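Long-range contact in DisA protein (Sorangium cellulosum, PDB 6CCA), which probably transfers methyl groups to carbon on a polyketide assembly line, serving as the gem-dimethylating methyltransferase of disorazol biosynthesis: residues 74-88 with 123-135. Sequence-based numbering, arbitrary orientation.
Sequences QDMGAFQRAGSAESA and DRLFTSERVTPKK
Thr127 and the loop from Arg81 to Ser84 meet through one hydroxyl of a buried residue. Its OG1, held between the backbone N and the carbonyl carbon (chi1 47°), donates to Arg81 O over 2.6 Å, in the carbonyl plane and on a lone pair, and accepts the backbone N of Ser84 at 3.0 Å. The same torsion sends CG2 toward Phe79, 3.8 Å from its CD1. Around this residue, Gly83 N bonds to Thr127 O and Thr127 N to Ser84 O, while Ala82 CB rests against Ser128 O. Leu125 then carries the pairing into the strand: its N and O both bond to Glu86, and its CD1 lies 3.6 Å from Ala88 CA and at the edge of the Phe79 ring, 4.2 Å from CZ. Leu109 of helix 102-114 and Ile120 of strand 118-121 pack on the same leucine. At the end of strand 85-87, Ser87 OG donates to the syn lone pair of Asp123 OD2; Ser87 N-caps helix 88-95, and Asp123 OD1 takes Ala89 N. At the end of helix 55-75, the extended Gln74 side chain bonds to the two groups flanking Pro133, much as a residue of a parallel strand would. OE1 receives Lys134 N on a lone pair at 2.9 Å, and NE2 gives a nearly straight bond (176°) to Thr132 O, above that carbonyl's plane, plus another to Phe79 O. Because OE1 accepts a backbone N-H while NE2 donates to two carbonyls, the amide's flip is fixed; a water links OE1 to Lys135 N. Strand order 85-87, 124-127, 118-121, with helix 55-75 before them and helices 88-95 and 102-114 between strands 85-87 and 118-121, is consistent with a winged-helix topology.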
ATOM      1  N   GLN A  74      16.944 -12.438  19.081  1.00 21.54           N
ATOM      2  CA  GLN A  74      17.658 -12.589  20.337  1.00 23.12           C
ATOM      3  C   GLN A  74      16.706 -12.796  21.477  1.00 28.73           C
ATOM      4  O   GLN A  74      16.933 -13.696  22.336  1.00 27.47           O
ATOM      5  CB  GLN A  74      18.547 -11.410  20.638  1.00 21.31           C
ATOM      6  CG  GLN A  74      19.640 -11.275  19.611  1.00 23.66           C
ATOM      7  CD  GLN A  74      20.574 -10.162  19.845  1.00 24.61           C
ATOM      8  OE1 GLN A  74      20.267  -9.163  20.530  1.00 26.46           O
ATOM      9  NE2 GLN A  74      21.769 -10.295  19.264  1.00 28.61           N
ATOM     10  N   ASP A  75      15.614 -12.009  21.487  1.00 24.81           N
ATOM     11  CA  ASP A  75      14.523 -12.259  22.446  1.00 26.78           C
ATOM     12  C   ASP A  75      13.966 -13.662  22.351  1.00 28.36           C
ATOM     13  O   ASP A  75      13.492 -14.150  23.321  1.00 30.90           O
ATOM     14  CB  ASP A  75      13.350 -11.321  22.222  1.00 26.75           C
ATOM     15  CG  ASP A  75      13.693  -9.865  22.553  1.00 24.93           C
ATOM     16  OD1 ASP A  75      14.679  -9.583  23.265  1.00 25.75           O
ATOM     17  OD2 ASP A  75      12.948  -8.973  22.124  1.00 25.89           O
ATOM     18  N   MET A  76      13.938 -14.273  21.177  1.00 26.57           N
ATOM     19  CA  MET A  76      13.525 -15.658  21.059  1.00 28.22           C
ATOM     20  C   MET A  76      14.659 -16.696  21.296  1.00 30.20           C
ATOM     21  O   MET A  76      14.425 -17.888  21.096  1.00 34.07           O
ATOM     22  CB  MET A  76      12.874 -15.873  19.715  1.00 28.42           C
ATOM     23  CG  MET A  76      11.552 -15.138  19.542  1.00 28.10           C
ATOM     24  SD  MET A  76      10.973 -15.077  17.859  1.00 30.70           S
ATOM     25  CE  MET A  76      10.085 -16.597  17.784  1.00 32.00           C
ATOM     26  N   GLY A  77      15.854 -16.250  21.678  1.00 30.92           N
ATOM     27  CA  GLY A  77      16.997 -17.134  21.945  1.00 37.27           C
ATOM     28  C   GLY A  77      17.766 -17.549  20.705  1.00 40.09           C
ATOM     29  O   GLY A  77      18.323 -18.657  20.648  1.00 35.80           O
ATOM     30  N   ALA A  78      17.766 -16.694  19.686  1.00 34.61           N
ATOM     31  CA  ALA A  78      18.562 -16.924  18.492  1.00 30.55           C
ATOM     32  C   ALA A  78      19.449 -15.749  18.163  1.00 30.46           C
ATOM     33  O   ALA A  78      19.179 -14.547  18.471  1.00 26.01           O
ATOM     34  CB  ALA A  78      17.669 -17.300  17.306  1.00 32.72           C
ATOM     35  N   PHE A  79      20.576 -16.091  17.568  1.00 26.81           N
ATOM     36  CA  PHE A  79      21.526 -15.150  17.139  1.00 24.64           C
ATOM     37  C   PHE A  79      22.007 -14.219  18.234  1.00 27.88           C
ATOM     38  O   PHE A  79      22.263 -13.059  17.966  1.00 22.71           O
ATOM     39  CB  PHE A  79      20.937 -14.301  15.971  1.00 25.43           C
ATOM     40  CG  PHE A  79      20.350 -15.092  14.879  1.00 25.66           C
ATOM     41  CD1 PHE A  79      20.913 -16.294  14.472  1.00 27.34           C
ATOM     42  CD2 PHE A  79      19.250 -14.602  14.166  1.00 23.80           C
ATOM     43  CE1 PHE A  79      20.389 -17.022  13.431  1.00 27.82           C
ATOM     44  CE2 PHE A  79      18.718 -15.325  13.132  1.00 25.00           C
ATOM     45  CZ  PHE A  79      19.264 -16.558  12.754  1.00 27.85           C
ATOM     46  N   GLN A  80      22.206 -14.742  19.453  1.00 29.36           N
ATOM     47  CA  GLN A  80      22.652 -13.931  20.557  1.00 28.15           C
ATOM     48  C   GLN A  80      24.108 -13.587  20.511  1.00 31.49           C
ATOM     49  O   GLN A  80      24.509 -12.563  21.069  1.00 28.64           O
ATOM     50  CB  GLN A  80      22.261 -14.575  21.900  1.00 30.91           C
ATOM     51  CG  GLN A  80      20.760 -14.507  22.089  1.00 35.17           C
ATOM     52  CD  GLN A  80      20.186 -15.575  23.007  1.00 42.32           C
ATOM     53  OE1 GLN A  80      19.539 -15.256  24.016  1.00 48.01           O
ATOM     54  NE2 GLN A  80      20.362 -16.833  22.641  1.00 41.44           N
ATOM     55  N   ARG A  81      24.905 -14.381  19.754  1.00 29.70           N
ATOM     56  CA  ARG A  81      26.347 -14.251  19.778  1.00 34.01           C
ATOM     57  C   ARG A  81      26.944 -14.419  18.363  1.00 30.24           C
ATOM     58  O   ARG A  81      26.405 -15.207  17.591  1.00 31.95           O
ATOM     59  CB  ARG A  81      26.904 -15.367  20.698  1.00 42.21           C
ATOM     60  CG  ARG A  81      26.739 -15.094  22.213  1.00 53.16           C
ATOM     61  CD  ARG A  81      26.903 -16.339  23.103  1.00 56.94           C
ATOM     62  NE  ARG A  81      25.701 -17.184  23.069  1.00 65.49           N
ATOM     63  CZ  ARG A  81      24.612 -17.042  23.843  1.00 69.29           C
ATOM     64  NH1 ARG A  81      24.527 -16.081  24.769  1.00 72.08           N
ATOM     65  NH2 ARG A  81      23.587 -17.883  23.693  1.00 68.83           N
ATOM     66  N   ALA A  82      27.980 -13.638  18.068  1.00 30.55           N
ATOM     67  CA  ALA A  82      28.846 -13.824  16.884  1.00 31.71           C
ATOM     68  C   ALA A  82      29.544 -15.220  16.815  1.00 36.47           C
ATOM     69  O   ALA A  82      29.957 -15.712  17.859  1.00 35.21           O
ATOM     70  CB  ALA A  82      29.852 -12.729  16.844  1.00 31.88           C
ATOM     71  N   GLY A  83      29.567 -15.888  15.625  1.00 37.22           N
ATOM     72  CA  GLY A  83      30.331 -17.140  15.341  1.00 32.63           C
ATOM     73  C   GLY A  83      29.588 -18.439  15.535  1.00 34.00           C
ATOM     74  O   GLY A  83      30.159 -19.533  15.657  1.00 36.54           O
ATOM     75  N   SER A  84      28.287 -18.340  15.619  1.00 33.23           N
ATOM     76  CA  SER A  84      27.498 -19.478  15.864  1.00 36.71           C
ATOM     77  C   SER A  84      26.814 -19.836  14.481  1.00 43.38           C
ATOM     78  O   SER A  84      26.653 -18.939  13.606  1.00 38.31           O
ATOM     79  CB  SER A  84      26.562 -19.140  17.011  1.00 40.24           C
ATOM     80  OG  SER A  84      25.351 -19.720  16.763  1.00 41.22           O
ATOM     81  N   ALA A  85      26.478 -21.121  14.276  1.00 37.16           N
ATOM     82  CA  ALA A  85      25.911 -21.557  13.026  1.00 41.82           C
ATOM     83  C   ALA A  85      24.656 -22.311  13.326  1.00 41.07           C
ATOM     84  O   ALA A  85      24.559 -23.001  14.340  1.00 41.37           O
ATOM     85  CB  ALA A  85      26.910 -22.390  12.227  1.00 45.64           C
ATOM     86  N   GLU A  86      23.662 -22.130  12.478  1.00 37.39           N
ATOM     87  CA  GLU A  86      22.354 -22.765  12.676  1.00 37.50           C
ATOM     88  C   GLU A  86      21.907 -23.293  11.334  1.00 34.83           C
ATOM     89  O   GLU A  86      22.343 -22.821  10.290  1.00 34.07           O
ATOM     90  CB  GLU A  86      21.288 -21.734  13.101  1.00 39.90           C
ATOM     91  CG  GLU A  86      21.574 -20.882  14.345  1.00 42.45           C
ATOM     92  CD  GLU A  86      21.267 -21.636  15.609  1.00 45.74           C
ATOM     93  OE1 GLU A  86      20.539 -22.656  15.506  1.00 48.57           O
ATOM     94  OE2 GLU A  86      21.768 -21.223  16.685  1.00 44.96           O
ATOM     95  N   SER A  87      21.068 -24.301  11.380  1.00 37.79           N
ATOM     96  CA  SER A  87      20.272 -24.643  10.251  1.00 41.77           C
ATOM     97  C   SER A  87      18.993 -23.776  10.300  1.00 37.67           C
ATOM     98  O   SER A  87      18.239 -23.862  11.257  1.00 39.26           O
ATOM     99  CB  SER A  87      19.890 -26.114  10.318  1.00 40.10           C
ATOM    100  OG  SER A  87      18.663 -26.344   9.649  1.00 40.94           O
ATOM    101  N   ALA A  88      18.749 -23.032   9.218  1.00 39.73           N
ATOM    102  CA  ALA A  88      17.486 -22.334   8.977  1.00 38.57           C
ATOM    103  C   ALA A  88      16.271 -23.221   9.200  1.00 43.77           C
ATOM    104  O   ALA A  88      15.325 -22.821   9.897  1.00 41.39           O
ATOM    105  CB  ALA A  88      17.454 -21.755   7.573  1.00 37.87           C
ATOM    106  N   ASP A 123      21.107 -23.655   3.525  1.00 40.31           N
ATOM    107  CA  ASP A 123      20.431 -23.762   4.797  1.00 37.88           C
ATOM    108  C   ASP A 123      21.266 -23.284   5.956  1.00 35.25           C
ATOM    109  O   ASP A 123      20.809 -23.251   7.054  1.00 35.04           O
ATOM    110  CB  ASP A 123      20.035 -25.212   5.034  1.00 42.39           C
ATOM    111  CG  ASP A 123      19.394 -25.447   6.357  1.00 43.15           C
ATOM    112  OD1 ASP A 123      18.238 -25.085   6.558  1.00 48.36           O
ATOM    113  OD2 ASP A 123      20.022 -26.037   7.202  1.00 44.03           O
ATOM    114  N   ARG A 124      22.505 -22.928   5.693  1.00 36.87           N
ATOM    115  CA  ARG A 124      23.421 -22.599   6.752  1.00 36.68           C
ATOM    116  C   ARG A 124      23.563 -21.125   7.082  1.00 32.54           C
ATOM    117  O   ARG A 124      23.967 -20.332   6.281  1.00 33.22           O
ATOM    118  CB  ARG A 124      24.792 -23.206   6.511  1.00 40.16           C
ATOM    119  CG  ARG A 124      25.732 -22.900   7.630  1.00 41.59           C
ATOM    120  CD  ARG A 124      26.920 -23.815   7.664  1.00 46.78           C
ATOM    121  NE  ARG A 124      28.068 -23.040   8.069  1.00 43.46           N
ATOM    122  CZ  ARG A 124      28.788 -23.239   9.149  1.00 43.46           C
ATOM    123  NH1 ARG A 124      28.568 -24.273   9.946  1.00 45.69           N
ATOM    124  NH2 ARG A 124      29.772 -22.412   9.394  1.00 43.98           N
ATOM    125  N   LEU A 125      23.274 -20.826   8.332  1.00 33.91           N
ATOM    126  CA  LEU A 125      23.300 -19.496   8.867  1.00 34.86           C
ATOM    127  C   LEU A 125      24.478 -19.315   9.796  1.00 30.90           C
ATOM    128  O   LEU A 125      24.697 -20.115  10.632  1.00 39.89           O
ATOM    129  CB  LEU A 125      22.014 -19.250   9.636  1.00 31.64           C
ATOM    130  CG  LEU A 125      20.743 -19.588   8.899  1.00 33.09           C
ATOM    131  CD1 LEU A 125      19.517 -19.433   9.761  1.00 35.13           C
ATOM    132  CD2 LEU A 125      20.621 -18.804   7.618  1.00 34.44           C
ATOM    133  N   PHE A 126      25.215 -18.253   9.624  1.00 27.41           N
ATOM    134  CA  PHE A 126      26.377 -17.995  10.423  1.00 31.15           C
ATOM    135  C   PHE A 126      26.271 -16.570  10.915  1.00 28.04           C
ATOM    136  O   PHE A 126      26.174 -15.621  10.104  1.00 30.14           O
ATOM    137  CB  PHE A 126      27.653 -18.129   9.591  1.00 28.70           C
ATOM    138  CG  PHE A 126      28.910 -18.036  10.421  1.00 32.87           C
ATOM    139  CD1 PHE A 126      29.207 -19.017  11.344  1.00 33.03           C
ATOM    140  CD2 PHE A 126      29.772 -16.966  10.282  1.00 29.55           C
ATOM    141  CE1 PHE A 126      30.378 -18.920  12.110  1.00 30.25           C
ATOM    142  CE2 PHE A 126      30.900 -16.849  11.057  1.00 32.71           C
ATOM    143  CZ  PHE A 126      31.226 -17.843  11.935  1.00 30.26           C
ATOM    144  N   THR A 127      26.357 -16.382  12.236  1.00 27.94           N
ATOM    145  CA  THR A 127      26.329 -15.003  12.766  1.00 27.68           C
ATOM    146  C   THR A 127      27.666 -14.391  12.633  1.00 31.84           C
ATOM    147  O   THR A 127      28.699 -14.954  13.108  1.00 36.39           O
ATOM    148  CB  THR A 127      25.897 -14.902  14.263  1.00 28.16           C
ATOM    149  OG1 THR A 127      26.600 -15.874  15.073  1.00 28.98           O
ATOM    150  CG2 THR A 127      24.513 -15.244  14.423  1.00 27.53           C
ATOM    151  N   SER A 128      27.662 -13.199  12.088  1.00 26.34           N
ATOM    152  CA  SER A 128      28.828 -12.431  11.903  1.00 31.24           C
ATOM    153  C   SER A 128      29.244 -11.669  13.122  1.00 37.84           C
ATOM    154  O   SER A 128      28.522 -11.613  14.122  1.00 32.18           O
ATOM    155  CB  SER A 128      28.616 -11.397  10.801  1.00 30.86           C
ATOM    156  OG  SER A 128      28.049 -10.150  11.262  1.00 31.72           O
ATOM    157  N   GLU A 129      30.424 -11.072  12.977  1.00 40.78           N
ATOM    158  CA  GLU A 129      31.038 -10.157  13.936  1.00 46.30           C
ATOM    159  C   GLU A 129      30.221  -8.950  14.325  1.00 45.47           C
ATOM    160  O   GLU A 129      30.429  -8.425  15.413  1.00 40.96           O
ATOM    161  CB  GLU A 129      32.400  -9.658  13.398  1.00 51.00           C
ATOM    162  CG  GLU A 129      33.493 -10.704  13.551  1.00 56.26           C
ATOM    163  CD  GLU A 129      33.598 -11.241  14.987  1.00 60.82           C
ATOM    164  OE1 GLU A 129      34.132 -10.503  15.855  1.00 67.56           O
ATOM    165  OE2 GLU A 129      33.151 -12.389  15.259  1.00 56.76           O
ATOM    166  N   ARG A 130      29.295  -8.540  13.465  1.00 41.71           N
ATOM    167  CA  ARG A 130      28.431  -7.404  13.751  1.00 37.77           C
ATOM    168  C   ARG A 130      27.363  -7.755  14.784  1.00 30.79           C
ATOM    169  O   ARG A 130      26.744  -6.865  15.368  1.00 31.44           O
ATOM    170  CB  ARG A 130      27.770  -6.899  12.467  1.00 43.44           C
ATOM    171  CG  ARG A 130      28.266  -5.537  12.008  1.00 49.63           C
ATOM    172  CD  ARG A 130      27.326  -4.923  10.983  1.00 51.83           C
ATOM    173  NE  ARG A 130      26.675  -3.719  11.490  1.00 53.41           N
ATOM    174  CZ  ARG A 130      25.465  -3.312  11.121  1.00 51.65           C
ATOM    175  NH1 ARG A 130      24.768  -4.014  10.240  1.00 42.97           N
ATOM    176  NH2 ARG A 130      24.952  -2.202  11.635  1.00 55.32           N
ATOM    177  N   VAL A 131      27.147  -9.048  15.012  1.00 27.88           N
ATOM    178  CA  VAL A 131      26.140  -9.473  15.973  1.00 29.86           C
ATOM    179  C   VAL A 131      26.619  -9.157  17.431  1.00 36.33           C
ATOM    180  O   VAL A 131      27.665  -9.660  17.861  1.00 33.98           O
ATOM    181  CB  VAL A 131      25.788 -10.943  15.775  1.00 28.09           C
ATOM    182  CG1 VAL A 131      24.901 -11.480  16.862  1.00 26.64           C
ATOM    183  CG2 VAL A 131      25.098 -11.159  14.444  1.00 31.04           C
ATOM    184  N   THR A 132      25.920  -8.250  18.114  1.00 29.30           N
ATOM    185  CA  THR A 132      26.099  -7.984  19.557  1.00 29.98           C
ATOM    186  C   THR A 132      24.689  -7.981  20.237  1.00 28.85           C
ATOM    187  O   THR A 132      23.688  -8.116  19.520  1.00 23.63           O
ATOM    188  CB  THR A 132      26.771  -6.637  19.776  1.00 31.14           C
ATOM    189  OG1 THR A 132      25.887  -5.587  19.379  1.00 32.65           O
ATOM    190  CG2 THR A 132      28.094  -6.512  18.963  1.00 35.60           C
ATOM    191  N   PRO A 133      24.625  -7.842  21.576  1.00 27.17           N
ATOM    192  CA  PRO A 133      23.314  -7.777  22.251  1.00 28.32           C
ATOM    193  C   PRO A 133      22.624  -6.462  21.887  1.00 24.22           C
ATOM    194  O   PRO A 133      23.155  -5.387  22.091  1.00 24.28           O
ATOM    195  CB  PRO A 133      23.666  -7.875  23.767  1.00 28.93           C
ATOM    196  CG  PRO A 133      25.073  -8.527  23.752  1.00 30.40           C
ATOM    197  CD  PRO A 133      25.705  -7.777  22.600  1.00 32.05           C
ATOM    198  N   LYS A 134      21.465  -6.579  21.240  1.00 24.47           N
ATOM    199  CA  LYS A 134      20.787  -5.401  20.720  1.00 23.71           C
ATOM    200  C   LYS A 134      19.731  -4.781  21.660  1.00 25.78           C
ATOM    201  O   LYS A 134      19.329  -3.630  21.448  1.00 25.40           O
ATOM    202  CB  LYS A 134      20.112  -5.748  19.369  1.00 24.95           C
ATOM    203  CG  LYS A 134      21.132  -6.009  18.288  1.00 28.96           C
ATOM    204  CD  LYS A 134      21.799  -4.696  17.944  1.00 30.79           C
ATOM    205  CE  LYS A 134      22.986  -4.834  17.038  1.00 35.32           C
ATOM    206  NZ  LYS A 134      23.485  -3.488  16.558  1.00 35.90           N
ATOM    207  N   LYS A 135      19.335  -5.507  22.688  1.00 24.58           N
ATOM    208  CA  LYS A 135      18.182  -5.102  23.586  1.00 30.66           C
ATOM    209  C   LYS A 135      18.178  -3.616  23.967  1.00 28.89           C
ATOM    210  O   LYS A 135      17.207  -2.861  23.697  1.00 27.93           O
ATOM    211  CB  LYS A 135      18.209  -5.969  24.872  1.00 38.32           C
ATOM    212  CG  LYS A 135      17.017  -5.811  25.832  1.00 54.35           C
ATOM    213  CD  LYS A 135      15.862  -6.740  25.470  1.00 63.37           C
ATOM    214  CE  LYS A 135      14.597  -6.407  26.239  1.00 70.50           C
ATOM    215  NZ  LYS A 135      13.401  -7.127  25.710  1.00 78.19           N
TER
HETATM  216  O   HOH W   1      19.335  -8.454  22.871  1.00 28.84           O